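Local coordinates for hydrolase, haloacid dehalogenase-like family (Chlorobaculum tepidum, PDB 2HCF), which probably acts as a magnesium-dependent hydrolase of the haloacid dehalogenase superfamily, at residues A27-E32 / I80-E85; S123-L128 / G140-D145; A52-V57 / A66-K71; G97-L102 / D134-F139; R4-F9 / I155-A160. All blocks are in the same frame, centred on the assembly; numbering follows the deposited sequence.

Contact 1 (A27-E32 / I80-E85); sequences ADALIE and IALFRE
The Asp28 carboxylate is the flat group at this contact, but neither its faces nor its edges meet Leu82 of 80-85; the touching is done by its root, with Asp28 CB lying 3.9 Å from Leu82 CD2. The carboxylate is engaged further along the second helix, where OD2 forms a salt bridge with Arg86. With chi1 at -78°, CG stays beside the backbone N, and the methylene is left to meet the leucine. Leu82 supplies one methyl branch, CD2, which rests against the backbone N of the next residue: it comes to 4.1 Å from Ala29 N and 4.5 Å from Ala29 CB. Its chi1 of -143° is well away from a staggered position, a setting that accompanies the reach of CD2 toward the other helix. No hydrogen bond crosses between 27-32 and 80-85, so the pairing rests on a single methyl laid against a methylene, a backbone nitrogen and an alanine methyl. Leu82 also touches Val25, and Ala29 packs on Thr78 and Tyr79. Such helix-on-helix packing, between helices 21-34 and 65-86 lying outside the parallel sheet, is consistent with the all-helical cap inserted after the first strand of many haloacid dehalogenase-like enzymes.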
# COMPACT_ATOMS: atom_id res chain seq x y z
N ALA A 27 16.60 8.57 1.96
CA ALA A 27 17.57 9.34 2.73
C ALA A 27 18.34 10.31 1.83
O ALA A 27 18.51 11.48 2.17
CB ALA A 27 18.53 8.40 3.47
N ASP A 28 18.77 9.81 0.68
CA ASP A 28 19.43 10.62 -0.32
C ASP A 28 18.59 11.79 -0.86
O ASP A 28 19.14 12.85 -1.17
CB ASP A 28 19.91 9.74 -1.49
CG ASP A 28 21.18 8.98 -1.17
OD1 ASP A 28 21.79 9.27 -0.11
OD2 ASP A 28 21.59 8.09 -1.96
N ALA A 29 17.28 11.59 -0.99
CA ALA A 29 16.40 12.63 -1.50
C ALA A 29 16.23 13.72 -0.45
O ALA A 29 16.27 14.92 -0.77
CB ALA A 29 15.06 12.05 -1.90
N LEU A 30 16.06 13.32 0.80
CA LEU A 30 15.96 14.29 1.88
C LEU A 30 17.26 15.07 2.12
O LEU A 30 17.22 16.27 2.41
CB LEU A 30 15.50 13.60 3.17
CG LEU A 30 14.14 12.92 3.09
CD1 LEU A 30 13.76 12.31 4.42
CD2 LEU A 30 13.03 13.91 2.67
N ILE A 31 18.41 14.41 2.03
CA ILE A 31 19.70 15.12 2.12
C ILE A 31 19.77 16.18 1.02
O ILE A 31 20.17 17.33 1.26
CB ILE A 31 20.89 14.16 1.99
CG1 ILE A 31 21.02 13.30 3.26
CG2 ILE A 31 22.20 14.95 1.78
CD1 ILE A 31 21.93 12.06 3.09
N GLU A 32 19.36 15.80 -0.18
CA GLU A 32 19.37 16.71 -1.31
C GLU A 32 18.49 17.94 -1.12
O GLU A 32 18.88 19.03 -1.53
CB GLU A 32 18.97 16.00 -2.59
CG GLU A 32 19.06 16.91 -3.79
CD GLU A 32 18.90 16.19 -5.13
OE1 GLU A 32 19.11 14.94 -5.19
OE2 GLU A 32 18.58 16.91 -6.12
N ILE A 80 10.81 10.20 -5.77
CA ILE A 80 10.21 9.44 -6.86
C ILE A 80 11.19 9.28 -8.02
O ILE A 80 11.38 8.17 -8.55
CB ILE A 80 8.88 10.10 -7.34
CG1 ILE A 80 7.82 9.98 -6.26
CG2 ILE A 80 8.41 9.49 -8.64
CD1 ILE A 80 6.62 10.90 -6.42
N ALA A 81 11.80 10.39 -8.43
CA ALA A 81 12.71 10.38 -9.55
C ALA A 81 13.92 9.50 -9.26
O ALA A 81 14.35 8.70 -10.09
CB ALA A 81 13.16 11.80 -9.87
N LEU A 82 14.45 9.62 -8.04
CA LEU A 82 15.62 8.81 -7.64
C LEU A 82 15.27 7.32 -7.58
O LEU A 82 16.08 6.49 -8.00
CB LEU A 82 16.12 9.28 -6.29
CG LEU A 82 17.62 9.29 -6.07
CD1 LEU A 82 18.39 9.89 -7.25
CD2 LEU A 82 17.88 10.06 -4.77
N PHE A 83 14.08 7.01 -7.08
CA PHE A 83 13.63 5.62 -7.01
C PHE A 83 13.55 5.05 -8.42
O PHE A 83 14.08 3.96 -8.69
CB PHE A 83 12.30 5.50 -6.25
CG PHE A 83 11.90 4.07 -6.00
CD1 PHE A 83 12.59 3.31 -5.07
CD2 PHE A 83 10.95 3.45 -6.81
CE1 PHE A 83 12.27 1.96 -4.88
CE2 PHE A 83 10.64 2.09 -6.64
CZ PHE A 83 11.30 1.35 -5.69
N ARG A 84 12.96 5.81 -9.34
CA ARG A 84 12.78 5.35 -10.71
C ARG A 84 14.12 5.19 -11.41
O ARG A 84 14.27 4.34 -12.29
CB ARG A 84 11.82 6.28 -11.49
CG ARG A 84 10.34 6.17 -10.95
CD ARG A 84 9.22 6.86 -11.79
N GLU A 85 15.09 5.99 -11.01
CA GLU A 85 16.42 5.94 -11.58
C GLU A 85 17.20 4.73 -11.10
O GLU A 85 17.90 4.10 -11.88
CB GLU A 85 17.18 7.20 -11.16
CG GLU A 85 18.40 7.49 -11.99
CD GLU A 85 19.41 8.39 -11.27
OE1 GLU A 85 19.00 9.40 -10.63
OE2 GLU A 85 20.62 8.07 -11.37

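Contact 2 (S123-L128 / G140-D145); sequences SGRHKL and GAFADD
Arg125 NH1, gripped by Asp134 OD1 in a salt bridge and by the carbonyl O of Phe137, belongs to the guanidinium that reaches the Phe142 ring across this contact. Its NE makes a further salt bridge with Glu121, so NE and NH1 are each tied to a carboxylate. NH2 meets Phe142 CZ at 3.9 Å, at the ring edge and near the ring plane, with the two planes 54° apart. The Arg125 chain is extended from CG to NE and crosses the phenylalanine at about a right angle. These residues belong to the beta-alpha-beta unit of strand 111-116, helix 121-129 and strand 140-141, part of the Rossmann-like core. Gly140 opens the second segment, and a CB there would run into Phe142 CZ. The backbone past the strand is fixed by Phe142 N, which donates to Asp145 OD2 at 2.9 Å and 166°, on the anti side of the carboxylate; the same oxygen takes a salt bridge from Arg159. On the helix, Lys127 pairs with Asp12, a magnesium ligand.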
# COMPACT_ATOMS: atom_id res chain seq x y z
N SER A 123 5.85 6.05 -7.35
CA SER A 123 6.84 5.09 -6.86
C SER A 123 6.22 3.72 -6.51
O SER A 123 6.83 2.67 -6.78
CB SER A 123 7.64 5.67 -5.72
OG SER A 123 6.81 6.19 -4.69
N GLY A 124 5.02 3.72 -5.96
CA GLY A 124 4.28 2.47 -5.69
C GLY A 124 4.05 1.73 -7.00
O GLY A 124 4.28 0.51 -7.09
N ARG A 125 3.62 2.45 -8.04
CA ARG A 125 3.36 1.78 -9.34
C ARG A 125 4.64 1.38 -10.05
O ARG A 125 4.65 0.39 -10.81
CB ARG A 125 2.45 2.62 -10.27
CG ARG A 125 1.00 2.81 -9.80
CD ARG A 125 0.13 3.41 -10.93
NE ARG A 125 -1.29 3.44 -10.58
CZ ARG A 125 -2.12 2.41 -10.77
NH1 ARG A 125 -1.70 1.30 -11.33
NH2 ARG A 125 -3.40 2.52 -10.44
N HIS A 126 5.74 2.09 -9.81
CA HIS A 126 7.03 1.66 -10.36
C HIS A 126 7.46 0.32 -9.72
O HIS A 126 7.93 -0.59 -10.38
CB HIS A 126 8.13 2.69 -10.15
CG HIS A 126 9.38 2.37 -10.90
ND1 HIS A 126 9.43 2.31 -12.28
CD2 HIS A 126 10.62 2.05 -10.47
CE1 HIS A 126 10.65 1.99 -12.65
NE2 HIS A 126 11.40 1.82 -11.58
N LYS A 127 7.25 0.19 -8.42
CA LYS A 127 7.51 -1.10 -7.79
C LYS A 127 6.69 -2.26 -8.46
O LYS A 127 7.16 -3.39 -8.57
CB LYS A 127 7.12 -1.02 -6.30
CG LYS A 127 8.04 -0.19 -5.42
CD LYS A 127 7.52 -0.09 -3.95
CE LYS A 127 8.38 0.80 -3.10
NZ LYS A 127 7.85 0.83 -1.65
N LEU A 128 5.43 -2.00 -8.81
CA LEU A 128 4.52 -3.01 -9.36
C LEU A 128 4.90 -3.29 -10.82
O LEU A 128 4.81 -4.42 -11.30
CB LEU A 128 3.06 -2.52 -9.29
CG LEU A 128 2.42 -2.26 -7.92
CD1 LEU A 128 1.10 -1.61 -8.22
CD2 LEU A 128 2.23 -3.51 -7.16
N GLY A 140 -6.50 3.64 -7.57
CA GLY A 140 -6.25 3.35 -6.17
C GLY A 140 -6.34 4.59 -5.30
O GLY A 140 -6.76 5.65 -5.80
N ALA A 141 -6.07 4.46 -4.00
CA ALA A 141 -5.78 5.58 -3.17
C ALA A 141 -4.34 5.42 -2.67
O ALA A 141 -3.90 4.29 -2.34
CB ALA A 141 -6.76 5.67 -2.01
N PHE A 142 -3.62 6.55 -2.61
CA PHE A 142 -2.17 6.59 -2.42
C PHE A 142 -1.72 7.68 -1.43
O PHE A 142 -2.53 8.49 -0.93
CB PHE A 142 -1.48 6.83 -3.76
CG PHE A 142 -1.94 5.93 -4.87
CD1 PHE A 142 -1.29 4.73 -5.11
CD2 PHE A 142 -2.99 6.30 -5.71
CE1 PHE A 142 -1.72 3.88 -6.16
CE2 PHE A 142 -3.41 5.45 -6.78
CZ PHE A 142 -2.78 4.24 -6.97
N ALA A 143 -0.41 7.73 -1.16
CA ALA A 143 0.15 8.76 -0.27
C ALA A 143 0.03 10.17 -0.84
O ALA A 143 0.18 11.16 -0.12
CB ALA A 143 1.60 8.47 0.10
N ASP A 144 -0.23 10.28 -2.14
CA ASP A 144 -0.57 11.59 -2.70
C ASP A 144 -1.86 12.16 -2.11
O ASP A 144 -2.08 13.37 -2.13
CB ASP A 144 -0.67 11.51 -4.19
CG ASP A 144 0.43 10.66 -4.78
OD1 ASP A 144 0.30 9.44 -4.67
OD2 ASP A 144 1.41 11.19 -5.34
N ASP A 145 -2.69 11.29 -1.57
CA ASP A 145 -4.05 11.66 -1.16
C ASP A 145 -4.22 12.03 0.30
O ASP A 145 -5.18 12.71 0.66
CB ASP A 145 -5.01 10.52 -1.50
CG ASP A 145 -5.04 10.21 -2.99
OD1 ASP A 145 -5.12 11.17 -3.78
OD2 ASP A 145 -5.00 9.02 -3.38

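Contact 3 (A52-V57 / A66-K71); sequences AIIYEV and AEIADK
Ile68 CG2 sits over one face of the Tyr55 ring, 3.8 Å from the ring centroid and 20° off the normal, a CH-pi contact displaced toward the CD1-CE1 side. Chi1 of -62° holds that methyl trans to the backbone N of Ile68, from where it also reaches Ile54 CG2 at 4.1 Å. The other branch of Ile68 runs past the ring, its CD1 lying 3.9 Å from Tyr55 CD1. Beyond the ring, the phenol oxygen rests against the next residue of the second helix, with Tyr55 OH 3.3 Å from Ala69 CB, a tight fit. Tyr55 is held further out by a cation-pi contact with Arg65, and Ile68 is backed by Leu63 while its carbonyl O bonds Tyr34 OH. With a serine in place of Tyr55, Ile68 CG2 would probably lose the face it rests on, a gap would open beside Ala69, and Arg65 would be left without its aromatic partner. The helical segments lie 10.2 Å apart at closest axial approach, their directions 135° apart, at the turn-back from helix 50-59 into helix 65-86. Helix 21-34 flanks both: Leu30 touches Val57 of the first, and Tyr34 touches Lys71 of the second.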
# COMPACT_ATOMS: atom_id res chain seq x y z
N ALA A 52 3.88 10.76 5.81
CA ALA A 52 3.99 10.74 7.25
C ALA A 52 5.42 10.32 7.67
O ALA A 52 5.96 10.80 8.67
CB ALA A 52 2.96 9.80 7.82
N ILE A 53 6.04 9.46 6.87
CA ILE A 53 7.41 9.05 7.12
C ILE A 53 8.35 10.26 6.98
O ILE A 53 9.24 10.42 7.79
CB ILE A 53 7.86 7.93 6.15
CG1 ILE A 53 7.05 6.64 6.43
CG2 ILE A 53 9.35 7.66 6.32
CD1 ILE A 53 7.23 5.57 5.32
N ILE A 54 8.12 11.09 5.96
CA ILE A 54 8.93 12.30 5.74
C ILE A 54 8.81 13.22 6.91
O ILE A 54 9.83 13.68 7.41
CB ILE A 54 8.56 13.00 4.41
CG1 ILE A 54 8.97 12.08 3.25
CG2 ILE A 54 9.21 14.38 4.31
CD1 ILE A 54 8.50 12.54 1.85
N TYR A 55 7.59 13.46 7.38
CA TYR A 55 7.40 14.34 8.55
C TYR A 55 8.04 13.77 9.81
O TYR A 55 8.65 14.52 10.58
CB TYR A 55 5.90 14.67 8.80
CG TYR A 55 5.37 15.81 7.92
CD1 TYR A 55 5.49 17.14 8.30
CD2 TYR A 55 4.76 15.54 6.70
CE1 TYR A 55 5.02 18.17 7.48
CE2 TYR A 55 4.27 16.55 5.89
CZ TYR A 55 4.42 17.87 6.28
OH TYR A 55 3.95 18.86 5.44
N GLU A 56 7.94 12.46 10.01
CA GLU A 56 8.46 11.83 11.21
C GLU A 56 9.98 11.92 11.27
O GLU A 56 10.51 12.47 12.20
CB GLU A 56 7.98 10.38 11.38
CG GLU A 56 8.48 9.77 12.70
CD GLU A 56 7.76 8.48 13.12
OE1 GLU A 56 6.80 8.05 12.44
OE2 GLU A 56 8.17 7.91 14.15
N VAL A 57 10.67 11.44 10.26
CA VAL A 57 12.14 11.39 10.32
C VAL A 57 12.80 12.78 10.40
O VAL A 57 13.87 12.93 11.02
CB VAL A 57 12.73 10.55 9.18
CG1 VAL A 57 12.08 9.16 9.16
CG2 VAL A 57 12.55 11.24 7.85
N ALA A 66 5.95 23.23 9.57
CA ALA A 66 5.88 24.26 8.52
C ALA A 66 7.12 24.25 7.66
O ALA A 66 7.04 24.48 6.48
CB ALA A 66 5.68 25.65 9.13
N GLU A 67 8.28 24.03 8.29
CA GLU A 67 9.57 23.95 7.56
C GLU A 67 9.64 22.72 6.64
O GLU A 67 10.12 22.77 5.50
CB GLU A 67 10.71 23.96 8.57
CG GLU A 67 12.09 23.88 8.00
CD GLU A 67 13.18 23.79 9.08
OE1 GLU A 67 12.84 23.77 10.30
OE2 GLU A 67 14.37 23.74 8.69
N ILE A 68 9.16 21.59 7.15
CA ILE A 68 9.09 20.39 6.35
C ILE A 68 8.13 20.61 5.18
O ILE A 68 8.46 20.32 4.04
CB ILE A 68 8.64 19.18 7.18
CG1 ILE A 68 9.67 18.91 8.29
CG2 ILE A 68 8.46 17.93 6.27
CD1 ILE A 68 9.11 18.15 9.46
N ALA A 69 6.94 21.14 5.48
CA ALA A 69 5.89 21.41 4.48
C ALA A 69 6.36 22.29 3.33
O ALA A 69 6.00 22.06 2.17
CB ALA A 69 4.70 22.07 5.15
N ASP A 70 7.18 23.29 3.65
CA ASP A 70 7.68 24.21 2.64
C ASP A 70 8.40 23.56 1.47
O ASP A 70 8.35 24.07 0.36
CB ASP A 70 8.62 25.25 3.27
CG ASP A 70 8.94 26.39 2.31
OD1 ASP A 70 8.00 27.05 1.83
OD2 ASP A 70 10.12 26.63 2.03
N LYS A 71 9.13 22.47 1.73
CA LYS A 71 9.86 21.78 0.67
C LYS A 71 9.36 20.36 0.43
O LYS A 71 9.99 19.59 -0.26
CB LYS A 71 11.34 21.72 1.00
CG LYS A 71 12.03 23.08 1.17
CD LYS A 71 13.54 22.84 1.30
CE LYS A 71 14.35 24.09 1.54
NZ LYS A 71 15.77 23.79 2.08

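Contact 4 (G97-L102 / D134-F139); sequences GVRELL and DHYFPF
The type I turn Asp134 to Phe137, in the loop leading into strand 140-141, brings Tyr136 and Phe137 against Leu102, midway along helix 98-106. Leu102 CB stands almost exactly above the Tyr136 ring, 3.7 Å from its centroid and 3° off the normal, a CH-pi contact. The opposite face is covered by the neighbouring imidazole, His135 CE1 lying 3.3 Å above the ring plane, so the tyrosine is sandwiched. One branch of Leu102 continues along the ring, CD1 reaching Tyr136 CD2 at 3.7 Å; the other, CD2, meets Phe137 CZ at 3.7 Å, with the two side chains crossing at about a right angle. In the Rossmann-like fold this places the helix and the loop together beside the central sheet, since both Leu102 and Phe137 also touch Phe9 of strand 5-9. At the outer rim a water gathers three groups: Arg99 NH1 donates to it at 2.9 Å, while Tyr136 OH lies 2.6 Å and His135 NE2 3.1 Å from the water oxygen. With an alanine in place of Tyr136, Leu102 CB would probably lose its aromatic cover, the His135 imidazole the ring it lies on, and the water one of its three partners. Arg99 CG lies 3.7 Å from Tyr136 OH, and the bend at chi3 (-49°) turns the guanidinium to the water, while NH2 is hydrogen-bonded to Pro131 O.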
# COMPACT_ATOMS: atom_id res chain seq x y z
N GLY A 97 2.52 -16.63 -4.56
CA GLY A 97 1.14 -16.76 -5.08
C GLY A 97 0.47 -15.50 -5.62
O GLY A 97 -0.68 -15.53 -6.06
N VAL A 98 1.20 -14.39 -5.61
CA VAL A 98 0.63 -13.08 -5.94
C VAL A 98 0.15 -12.98 -7.40
O VAL A 98 -0.97 -12.55 -7.65
CB VAL A 98 1.63 -11.98 -5.61
CG1 VAL A 98 1.27 -10.64 -6.32
CG2 VAL A 98 1.73 -11.83 -4.11
N ARG A 99 0.98 -13.40 -8.36
CA ARG A 99 0.58 -13.25 -9.77
C ARG A 99 -0.64 -14.14 -10.07
O ARG A 99 -1.57 -13.71 -10.73
CB ARG A 99 1.73 -13.55 -10.73
CG ARG A 99 1.41 -13.09 -12.18
CD ARG A 99 2.45 -13.46 -13.23
NE ARG A 99 3.82 -13.11 -12.82
CZ ARG A 99 4.39 -11.91 -12.99
NH1 ARG A 99 3.75 -10.90 -13.60
NH2 ARG A 99 5.63 -11.73 -12.56
N GLU A 100 -0.62 -15.36 -9.53
CA GLU A 100 -1.72 -16.31 -9.66
C GLU A 100 -3.02 -15.74 -9.10
O GLU A 100 -4.07 -15.88 -9.70
CB GLU A 100 -1.38 -17.62 -8.93
CG GLU A 100 -0.17 -18.39 -9.50
CD GLU A 100 1.21 -17.84 -9.07
OE1 GLU A 100 1.31 -16.88 -8.25
OE2 GLU A 100 2.21 -18.37 -9.59
N LEU A 101 -2.92 -15.06 -7.97
CA LEU A 101 -4.10 -14.52 -7.30
C LEU A 101 -4.68 -13.34 -8.09
O LEU A 101 -5.89 -13.21 -8.25
CB LEU A 101 -3.73 -14.05 -5.88
CG LEU A 101 -4.85 -13.40 -5.06
CD1 LEU A 101 -6.05 -14.32 -4.91
CD2 LEU A 101 -4.34 -12.95 -3.68
N LEU A 102 -3.80 -12.48 -8.58
CA LEU A 102 -4.22 -11.31 -9.33
C LEU A 102 -4.83 -11.73 -10.68
O LEU A 102 -5.82 -11.17 -11.08
CB LEU A 102 -3.04 -10.35 -9.52
CG LEU A 102 -2.56 -9.63 -8.25
CD1 LEU A 102 -1.44 -8.67 -8.53
CD2 LEU A 102 -3.67 -8.88 -7.55
N ASP A 134 1.58 -4.21 -12.47
CA ASP A 134 0.90 -2.90 -12.36
C ASP A 134 -0.40 -2.89 -13.15
O ASP A 134 -1.39 -2.25 -12.75
CB ASP A 134 1.84 -1.79 -12.83
CG ASP A 134 1.20 -0.40 -12.80
OD1 ASP A 134 0.89 0.08 -11.71
OD2 ASP A 134 1.02 0.20 -13.88
N HIS A 135 -0.38 -3.57 -14.31
CA HIS A 135 -1.49 -3.61 -15.27
C HIS A 135 -2.82 -4.11 -14.63
O HIS A 135 -3.92 -3.77 -15.10
CB HIS A 135 -1.07 -4.42 -16.50
CG HIS A 135 -0.87 -5.88 -16.22
ND1 HIS A 135 -1.91 -6.78 -16.21
CD2 HIS A 135 0.24 -6.58 -15.85
CE1 HIS A 135 -1.46 -7.97 -15.87
NE2 HIS A 135 -0.16 -7.87 -15.62
N TYR A 136 -2.74 -4.85 -13.53
CA TYR A 136 -3.93 -5.33 -12.85
C TYR A 136 -4.75 -4.23 -12.14
O TYR A 136 -5.91 -4.45 -11.78
CB TYR A 136 -3.57 -6.37 -11.78
CG TYR A 136 -3.00 -7.65 -12.30
CD1 TYR A 136 -3.81 -8.58 -12.95
CD2 TYR A 136 -1.64 -7.94 -12.16
CE1 TYR A 136 -3.27 -9.76 -13.45
CE2 TYR A 136 -1.11 -9.10 -12.63
CZ TYR A 136 -1.91 -10.01 -13.27
OH TYR A 136 -1.33 -11.16 -13.75
N PHE A 137 -4.15 -3.08 -11.89
CA PHE A 137 -4.75 -2.10 -10.98
C PHE A 137 -5.13 -0.77 -11.69
O PHE A 137 -4.29 0.11 -11.88
CB PHE A 137 -3.78 -1.82 -9.85
CG PHE A 137 -3.46 -3.03 -9.03
CD1 PHE A 137 -4.36 -3.50 -8.08
CD2 PHE A 137 -2.26 -3.71 -9.22
CE1 PHE A 137 -4.07 -4.62 -7.32
CE2 PHE A 137 -1.96 -4.84 -8.47
CZ PHE A 137 -2.86 -5.29 -7.50
N PRO A 138 -6.41 -0.63 -12.07
CA PRO A 138 -6.85 0.54 -12.82
C PRO A 138 -6.94 1.84 -12.02
O PRO A 138 -7.05 2.90 -12.61
CB PRO A 138 -8.23 0.09 -13.34
CG PRO A 138 -8.73 -0.82 -12.30
CD PRO A 138 -7.53 -1.54 -11.78
N PHE A 139 -6.93 1.78 -10.67
CA PHE A 139 -7.04 2.98 -9.86
C PHE A 139 -6.56 2.65 -8.47
O PHE A 139 -6.28 1.48 -8.17
CB PHE A 139 -8.51 3.46 -9.78
CG PHE A 139 -9.34 2.72 -8.77
CD1 PHE A 139 -9.66 1.41 -8.97
CD2 PHE A 139 -9.73 3.33 -7.59
CE1 PHE A 139 -10.38 0.70 -8.03
CE2 PHE A 139 -10.45 2.62 -6.65
CZ PHE A 139 -10.78 1.33 -6.86
O HOH W 1 1.05 -10.58 -14.74

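Contact 5 (R4-F9 / I155-A160); sequences RTLVLF and IALERA
Apolar contacts alone join Leu6 and Leu8 of strand 5-9 to one side of segment 155-160 of helix 152-164. Ala160 CB is met by both methyls of Leu6, CD2 at 3.8 Å and CD1 at 4.0 Å, so it faces the fork of the leucine. Leu6 CD2 also comes within 4.3 Å of Leu157 CD1. One turn earlier on the helix, Ala156 CB meets a single methyl, Leu8 CD1, at 3.9 Å. The two leucines reach the helix by different turns: Leu6 has CG opposite its backbone N (chi1 173°), whereas Leu8 keeps CG beside it (chi1 -59°). The axes of strand and helix approach to 10.5 Å, with their directions 136° apart.

Polar bonding runs elsewhere. The strand's backbone bonds to its neighbours on both sides, Thr5 and Val7 with Leu112, and Leu6 with Val174. On the helix, Arg159 donates to Gly140 O, a bond to strand 140-141 at the edge of the sheet, and forms a salt bridge with Asp145. The chemistry implies adhesion without direction: alanines four residues apart let the helix lie close to a central strand of the Rossmann-like sheet, the strand that leads directly into the magnesium ligand Asp10.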
# COMPACT_ATOMS: atom_id res chain seq x y z
N ARG A 4 -21.24 -7.50 -6.97
CA ARG A 4 -20.00 -6.84 -7.41
C ARG A 4 -19.13 -6.56 -6.19
O ARG A 4 -19.60 -5.92 -5.25
CB ARG A 4 -20.29 -5.54 -8.15
CG ARG A 4 -20.78 -5.73 -9.59
CD ARG A 4 -20.72 -4.43 -10.41
NE ARG A 4 -21.95 -3.64 -10.33
CZ ARG A 4 -22.10 -2.41 -10.84
NH1 ARG A 4 -21.10 -1.80 -11.47
NH2 ARG A 4 -23.26 -1.76 -10.72
N THR A 5 -17.87 -7.04 -6.22
CA THR A 5 -16.91 -6.88 -5.10
C THR A 5 -15.72 -5.97 -5.42
O THR A 5 -15.15 -6.05 -6.51
CB THR A 5 -16.38 -8.24 -4.66
OG1 THR A 5 -17.47 -8.99 -4.12
CG2 THR A 5 -15.31 -8.12 -3.58
N LEU A 6 -15.39 -5.12 -4.45
CA LEU A 6 -14.29 -4.17 -4.53
C LEU A 6 -13.15 -4.74 -3.67
O LEU A 6 -13.32 -4.95 -2.46
CB LEU A 6 -14.72 -2.79 -4.01
CG LEU A 6 -13.60 -1.74 -3.88
CD1 LEU A 6 -12.94 -1.52 -5.21
CD2 LEU A 6 -14.04 -0.41 -3.34
N VAL A 7 -12.02 -4.99 -4.31
CA VAL A 7 -10.89 -5.56 -3.63
C VAL A 7 -9.66 -4.63 -3.71
O VAL A 7 -9.11 -4.39 -4.79
CB VAL A 7 -10.53 -6.95 -4.23
CG1 VAL A 7 -9.50 -7.63 -3.35
CG2 VAL A 7 -11.77 -7.81 -4.35
N LEU A 8 -9.21 -4.19 -2.54
CA LEU A 8 -8.15 -3.20 -2.42
C LEU A 8 -6.92 -3.82 -1.75
O LEU A 8 -7.01 -4.38 -0.66
CB LEU A 8 -8.67 -1.99 -1.64
CG LEU A 8 -9.88 -1.25 -2.21
CD1 LEU A 8 -10.38 -0.23 -1.21
CD2 LEU A 8 -9.56 -0.59 -3.54
N PHE A 9 -5.79 -3.72 -2.42
CA PHE A 9 -4.52 -4.33 -2.01
C PHE A 9 -3.50 -3.27 -1.65
O PHE A 9 -3.28 -2.28 -2.41
CB PHE A 9 -3.91 -5.09 -3.19
CG PHE A 9 -4.46 -6.50 -3.40
CD1 PHE A 9 -3.88 -7.58 -2.74
CD2 PHE A 9 -5.47 -6.74 -4.33
CE1 PHE A 9 -4.35 -8.87 -2.95
CE2 PHE A 9 -5.94 -8.02 -4.54
CZ PHE A 9 -5.38 -9.08 -3.84
N ILE A 155 -11.69 7.64 0.12
CA ILE A 155 -11.24 8.13 -1.17
C ILE A 155 -11.31 7.04 -2.25
O ILE A 155 -11.85 7.26 -3.33
CB ILE A 155 -9.80 8.70 -1.08
CG1 ILE A 155 -9.80 10.00 -0.28
CG2 ILE A 155 -9.14 8.86 -2.50
CD1 ILE A 155 -8.41 10.55 0.02
N ALA A 156 -10.78 5.85 -1.95
CA ALA A 156 -10.89 4.71 -2.85
C ALA A 156 -12.33 4.31 -3.09
O ALA A 156 -12.67 4.02 -4.21
CB ALA A 156 -10.11 3.53 -2.32
N LEU A 157 -13.18 4.29 -2.06
CA LEU A 157 -14.60 3.94 -2.28
C LEU A 157 -15.29 4.92 -3.26
O LEU A 157 -15.97 4.51 -4.22
CB LEU A 157 -15.34 3.87 -0.95
CG LEU A 157 -16.81 3.52 -1.06
CD1 LEU A 157 -17.03 2.20 -1.77
CD2 LEU A 157 -17.40 3.49 0.32
N GLU A 158 -15.07 6.22 -3.06
CA GLU A 158 -15.64 7.25 -3.94
C GLU A 158 -15.17 7.08 -5.38
O GLU A 158 -15.97 7.17 -6.31
CB GLU A 158 -15.27 8.62 -3.44
CG GLU A 158 -16.05 9.74 -4.07
CD GLU A 158 -15.80 11.04 -3.36
OE1 GLU A 158 -14.63 11.49 -3.36
OE2 GLU A 158 -16.76 11.59 -2.75
N ARG A 159 -13.88 6.84 -5.55
CA ARG A 159 -13.31 6.63 -6.89
C ARG A 159 -13.88 5.39 -7.56
O ARG A 159 -14.15 5.39 -8.75
CB ARG A 159 -11.77 6.55 -6.82
CG ARG A 159 -11.14 7.90 -6.52
CD ARG A 159 -9.61 7.84 -6.41
NE ARG A 159 -9.12 9.17 -6.05
CZ ARG A 159 -7.93 9.44 -5.52
NH1 ARG A 159 -7.02 8.47 -5.33
NH2 ARG A 159 -7.66 10.70 -5.18
N ALA A 160 -14.04 4.31 -6.80
CA ALA A 160 -14.56 3.06 -7.37
C ALA A 160 -16.01 3.27 -7.85
O ALA A 160 -16.40 2.86 -8.94
CB ALA A 160 -14.48 1.95 -6.33

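Contact 5 opens at 4-9, at the N terminus, and its loop is the last to close, at 155-160, taking in all the others. Within it, contact 1 opens at 27-32 and contains contact 3, whose segments 52-57 and 66-71 both precede 80-85; both contacts use helix 65-86 and tie the helical bundle together. Contacts 4 and 2 follow contact 1 and cross each other: 97-102 and 123-128 open, 134-139 and 140-145 close, so the segments alternate along the core. Phe83 of contact 1 packs on Lys127 of contact 2, joining bundle to core, while Phe139 of contact 4 reaches Ala160 of contact 5, joining the loop before strand 140-141 to helix 152-164.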